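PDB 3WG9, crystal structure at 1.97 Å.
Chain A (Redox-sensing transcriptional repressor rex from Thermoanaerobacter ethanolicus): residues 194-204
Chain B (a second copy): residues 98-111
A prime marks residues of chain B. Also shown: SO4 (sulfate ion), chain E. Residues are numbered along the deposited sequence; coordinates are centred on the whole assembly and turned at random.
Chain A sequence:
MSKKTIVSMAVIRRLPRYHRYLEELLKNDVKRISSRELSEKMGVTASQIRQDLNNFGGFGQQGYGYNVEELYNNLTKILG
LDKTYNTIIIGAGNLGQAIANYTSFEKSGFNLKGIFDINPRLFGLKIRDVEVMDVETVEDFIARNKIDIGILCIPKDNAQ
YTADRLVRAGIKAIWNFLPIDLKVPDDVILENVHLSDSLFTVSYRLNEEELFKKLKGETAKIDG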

# COMPACT_ATOMS: atom_id res chain seq x y z
N HIS A 194 0.15 -4.36 2.72
CA HIS A 194 -1.02 -4.30 3.56
C HIS A 194 -1.92 -3.17 3.03
O HIS A 194 -1.83 -2.04 3.53
N LEU A 195 -2.81 -3.49 2.08
CA LEU A 195 -3.72 -2.50 1.53
C LEU A 195 -4.66 -1.92 2.56
O LEU A 195 -5.02 -0.77 2.40
N SER A 196 -5.05 -2.64 3.61
CA SER A 196 -5.98 -2.02 4.56
C SER A 196 -5.31 -0.83 5.31
O SER A 196 -6.04 0.04 5.83
N ASP A 197 -3.98 -0.81 5.41
CA ASP A 197 -3.32 0.28 6.13
C ASP A 197 -3.71 1.58 5.40
O ASP A 197 -3.81 2.62 6.03
N SER A 198 -3.86 1.53 4.07
CA SER A 198 -4.27 2.70 3.29
C SER A 198 -5.80 2.87 3.42
O SER A 198 -6.30 3.99 3.67
N LEU A 199 -6.57 1.81 3.17
CA LEU A 199 -8.05 2.01 3.18
C LEU A 199 -8.56 2.56 4.51
O LEU A 199 -9.47 3.39 4.54
N PHE A 200 -7.94 2.10 5.61
CA PHE A 200 -8.48 2.45 6.92
C PHE A 200 -8.12 3.93 7.25
O PHE A 200 -8.71 4.49 8.16
N THR A 201 -7.20 4.55 6.51
CA THR A 201 -7.05 6.01 6.65
C THR A 201 -8.21 6.80 6.01
O THR A 201 -8.52 7.97 6.35
N VAL A 202 -8.89 6.15 5.09
CA VAL A 202 -10.06 6.78 4.48
C VAL A 202 -11.26 6.71 5.40
O VAL A 202 -11.97 7.73 5.58
N SER A 203 -11.54 5.54 5.96
CA SER A 203 -12.60 5.51 6.97
C SER A 203 -12.26 6.46 8.11
O SER A 203 -13.16 7.11 8.65
N TYR A 204 -10.98 6.52 8.47
CA TYR A 204 -10.61 7.38 9.63
C TYR A 204 -11.02 8.81 9.26
O TYR A 204 -11.73 9.51 10.01
N ALA B 98 -9.75 -7.56 -8.56
CA ALA B 98 -8.94 -8.00 -7.38
C ALA B 98 -9.33 -7.15 -6.18
O ALA B 98 -9.34 -7.62 -5.01
N ILE B 99 -9.52 -5.86 -6.44
CA ILE B 99 -9.92 -4.98 -5.33
C ILE B 99 -11.34 -5.30 -4.89
O ILE B 99 -11.64 -5.32 -3.68
N ALA B 100 -12.22 -5.63 -5.84
CA ALA B 100 -13.54 -6.09 -5.48
C ALA B 100 -13.44 -7.32 -4.57
O ALA B 100 -14.10 -7.38 -3.52
N ASN B 101 -12.59 -8.29 -4.92
CA ASN B 101 -12.33 -9.48 -4.07
C ASN B 101 -11.74 -9.08 -2.69
O ASN B 101 -12.16 -9.59 -1.66
N TYR B 102 -10.79 -8.15 -2.67
CA TYR B 102 -10.16 -7.75 -1.40
C TYR B 102 -11.16 -7.07 -0.43
O TYR B 102 -11.18 -7.35 0.78
N THR B 103 -12.01 -6.20 -0.96
CA THR B 103 -12.94 -5.43 -0.13
C THR B 103 -14.28 -6.06 0.30
O THR B 103 -15.07 -5.38 0.95
N SER B 104 -14.52 -7.35 -0.02
CA SER B 104 -15.32 -8.25 0.89
C SER B 104 -14.55 -9.02 2.02
O SER B 104 -15.10 -9.27 3.10
N PHE B 105 -13.29 -9.37 1.78
CA PHE B 105 -12.37 -9.63 2.89
C PHE B 105 -12.13 -8.36 3.70
O PHE B 105 -11.33 -8.35 4.64
N GLU B 106 -12.80 -7.29 3.28
CA GLU B 106 -13.00 -6.03 4.01
C GLU B 106 -14.47 -5.55 3.90
O GLU B 106 -14.75 -4.37 4.14
N LYS B 107 -15.40 -6.42 3.48
CA LYS B 107 -16.78 -5.98 3.28
C LYS B 107 -17.41 -5.88 4.64
O LYS B 107 -18.43 -5.21 4.83
N SER B 108 -16.80 -6.53 5.62
CA SER B 108 -16.97 -5.94 6.92
C SER B 108 -16.55 -4.49 6.65
O SER B 108 -15.36 -4.16 6.64
N GLY B 109 -17.54 -3.67 6.32
CA GLY B 109 -17.46 -2.23 6.55
C GLY B 109 -17.58 -1.51 5.23
O GLY B 109 -18.23 -0.48 5.13
N PHE B 110 -17.03 -2.13 4.20
CA PHE B 110 -16.97 -1.44 2.94
C PHE B 110 -17.89 -2.12 1.94
O PHE B 110 -17.56 -3.13 1.29
N ASN B 111 -19.07 -1.54 1.80
CA ASN B 111 -20.10 -2.23 1.07
C ASN B 111 -20.11 -1.87 -0.41
O ASN B 111 -20.56 -0.79 -0.77

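The start of the chain A helix lies against a bent surface of chain B made from the end of one helix, the loop after it and the first residue of a strand. Leu195, Ser196, Leu199 and Ser203 all send their CA-to-CB bonds toward chain B, a spacing that puts them along one side of the helix.

Leu195 (chi1 m, chi2 t) and Leu199 (chi1 t, chi2 p) are the main bumps, and each meets the flat face of an aromatic ring. Leu195 CD1 sits 4.3 Å from the centroid of the Tyr102′ ring, almost on its normal, and also reaches Ile99′, CD1 to CD1 at 3.9 Å. The m,m rotamer of Ile99′ brings its tip nearer although its CA-to-CB bond points sideways. Leu199 CD2 repeats the arrangement 3.7 Å from the centroid of the Phe110′ ring; the same methyl lies 4.3 Å from Thr103′ CG2 and 4.3 Å from Glu106′ CG. A branched leucine suits this hollow, whose walls are a ring face, a methyl and the aliphatic part of a glutamate.

Phe110′ (chi1 m) is thus covered on one face by Leu199, while Ser203 OG approaches its edge, 3.8 Å from CZ; a small serine leaves room for the ring. Phe200 (chi1 m) starts sideways but swings its ring in, bringing CE1 to 3.7 Å from Phe110′ CE2. Its edge also meets Glu106′, CZ to OE1 at 3.7 Å, though Glu106′ is poorly ordered.

At the polar end, Tyr102′ (chi1 t) extends its hydroxyl to the helix start, where OH lies 3.0 Å from Ser196 N. A sulfate, probably from the crystallisation liquor, bridges the chains: Tyr102′ OH donates to its O1 (2.3 Å, very short), His194 ND1 to O2 (2.8 Å), and Ser196 N (3.1 Å) and OG (2.4 Å, very short) to O3.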

# COMPACT_ATOMS: atom_id res chain seq x y z
CB HIS A 194 -0.62 -3.93 5.02
CG HIS A 194 0.42 -4.86 5.62
ND1 HIS A 194 0.15 -6.18 5.90
CD2 HIS A 194 1.73 -4.66 5.93
CE1 HIS A 194 1.25 -6.77 6.35
NE2 HIS A 194 2.20 -5.85 6.44
CB LEU A 195 -4.60 -3.02 0.38
CG LEU A 195 -3.81 -3.53 -0.85
CD1 LEU A 195 -4.78 -3.99 -1.92
CD2 LEU A 195 -2.83 -2.48 -1.39
CB SER A 196 -6.54 -3.02 5.58
OG SER A 196 -5.47 -3.65 6.25
CB ASP A 197 -1.83 0.16 6.14
CG ASP A 197 -1.29 -0.87 7.18
OD1 ASP A 197 -2.08 -1.53 7.89
OD2 ASP A 197 -0.04 -0.98 7.21
CB SER A 198 -3.83 2.47 1.79
OG SER A 198 -4.34 3.45 0.91
CB LEU A 199 -8.74 0.68 2.92
CG LEU A 199 -10.26 0.67 2.84
CD1 LEU A 199 -10.69 1.61 1.75
CD2 LEU A 199 -10.75 -0.79 2.67
CB PHE A 200 -8.00 1.51 8.04
CG PHE A 200 -8.55 0.08 7.94
CD1 PHE A 200 -9.57 -0.24 7.05
CD2 PHE A 200 -8.03 -0.93 8.74
CE1 PHE A 200 -10.06 -1.56 6.97
CE2 PHE A 200 -8.50 -2.24 8.66
CZ PHE A 200 -9.51 -2.54 7.75
CB THR A 201 -5.72 6.57 6.16
OG1 THR A 201 -5.75 6.60 4.73
CG2 THR A 201 -4.44 5.76 6.68
CB VAL A 202 -10.40 6.10 3.13
CG1 VAL A 202 -11.68 6.77 2.50
CG2 VAL A 202 -9.22 6.22 2.19
CB SER A 203 -12.82 4.11 7.51
OG SER A 203 -11.59 3.44 7.72
CB TYR A 204 -9.08 7.35 9.90
CG TYR A 204 -8.80 8.42 10.95
CD1 TYR A 204 -8.53 9.74 10.60
CD2 TYR A 204 -8.94 8.13 12.29
CE1 TYR A 204 -8.38 10.76 11.57
CE2 TYR A 204 -8.74 9.14 13.27
CZ TYR A 204 -8.48 10.46 12.88
OH TYR A 204 -8.31 11.49 13.78
CB ALA B 98 -7.44 -7.83 -7.65
CB ILE B 99 -9.74 -3.49 -5.66
CG1 ILE B 99 -8.27 -3.22 -5.95
CG2 ILE B 99 -10.24 -2.59 -4.45
CD1 ILE B 99 -7.28 -3.80 -4.90
CB ALA B 100 -14.38 -6.37 -6.73
CB ASN B 101 -11.39 -10.51 -4.77
CG ASN B 101 -11.92 -11.03 -6.14
OD1 ASN B 101 -11.13 -11.54 -6.99
ND2 ASN B 101 -13.24 -10.94 -6.34
CB TYR B 102 -8.97 -6.81 -1.70
CG TYR B 102 -8.22 -6.38 -0.47
CD1 TYR B 102 -7.17 -7.16 0.01
CD2 TYR B 102 -8.54 -5.18 0.23
CE1 TYR B 102 -6.48 -6.81 1.20
CE2 TYR B 102 -7.84 -4.79 1.40
CZ TYR B 102 -6.81 -5.63 1.88
OH TYR B 102 -6.05 -5.35 3.01
CB THR B 103 -13.16 -3.98 -0.64
OG1 THR B 103 -13.79 -3.98 -1.92
CG2 THR B 103 -11.85 -3.20 -0.72
CB SER B 104 -16.27 -9.18 0.16
OG SER B 104 -15.78 -9.50 -1.12
CB PHE B 105 -11.06 -10.27 2.38
CG PHE B 105 -11.21 -11.73 2.04
CD1 PHE B 105 -11.43 -12.68 3.05
CD2 PHE B 105 -11.18 -12.16 0.71
CE1 PHE B 105 -11.59 -14.04 2.74
CE2 PHE B 105 -11.32 -13.52 0.39
CZ PHE B 105 -11.53 -14.46 1.40
CB GLU B 106 -12.14 -4.88 3.43
CG GLU B 106 -10.63 -4.95 3.63
CD GLU B 106 -10.24 -5.52 4.97
OE1 GLU B 106 -11.01 -5.35 5.95
OE2 GLU B 106 -9.17 -6.14 5.05
CB LYS B 107 -17.61 -6.90 2.37
CG LYS B 107 -18.93 -6.26 1.85
CD LYS B 107 -19.24 -6.64 0.39
CE LYS B 107 -18.37 -5.88 -0.63
NZ LYS B 107 -17.82 -6.78 -1.70
CB SER B 108 -16.13 -6.62 7.98
OG SER B 108 -16.64 -7.93 8.16
CB PHE B 110 -15.53 -1.31 2.48
CG PHE B 110 -14.66 -0.54 3.47
CD1 PHE B 110 -14.48 0.83 3.32
CD2 PHE B 110 -14.10 -1.18 4.55
CE1 PHE B 110 -13.69 1.54 4.21
CE2 PHE B 110 -13.28 -0.47 5.44
CZ PHE B 110 -13.09 0.87 5.28
CB ASN B 111 -21.45 -1.96 1.74
CG ASN B 111 -21.55 -2.63 3.12
OD1 ASN B 111 -22.17 -2.10 4.04
ND2 ASN B 111 -20.92 -3.79 3.27
S SO4 E . -3.82 -6.47 5.18
O1 SO4 E . -4.57 -6.88 3.98
O2 SO4 E . -2.43 -6.98 5.20
O3 SO4 E . -3.79 -5.01 5.18
O4 SO4 E . -4.51 -6.89 6.41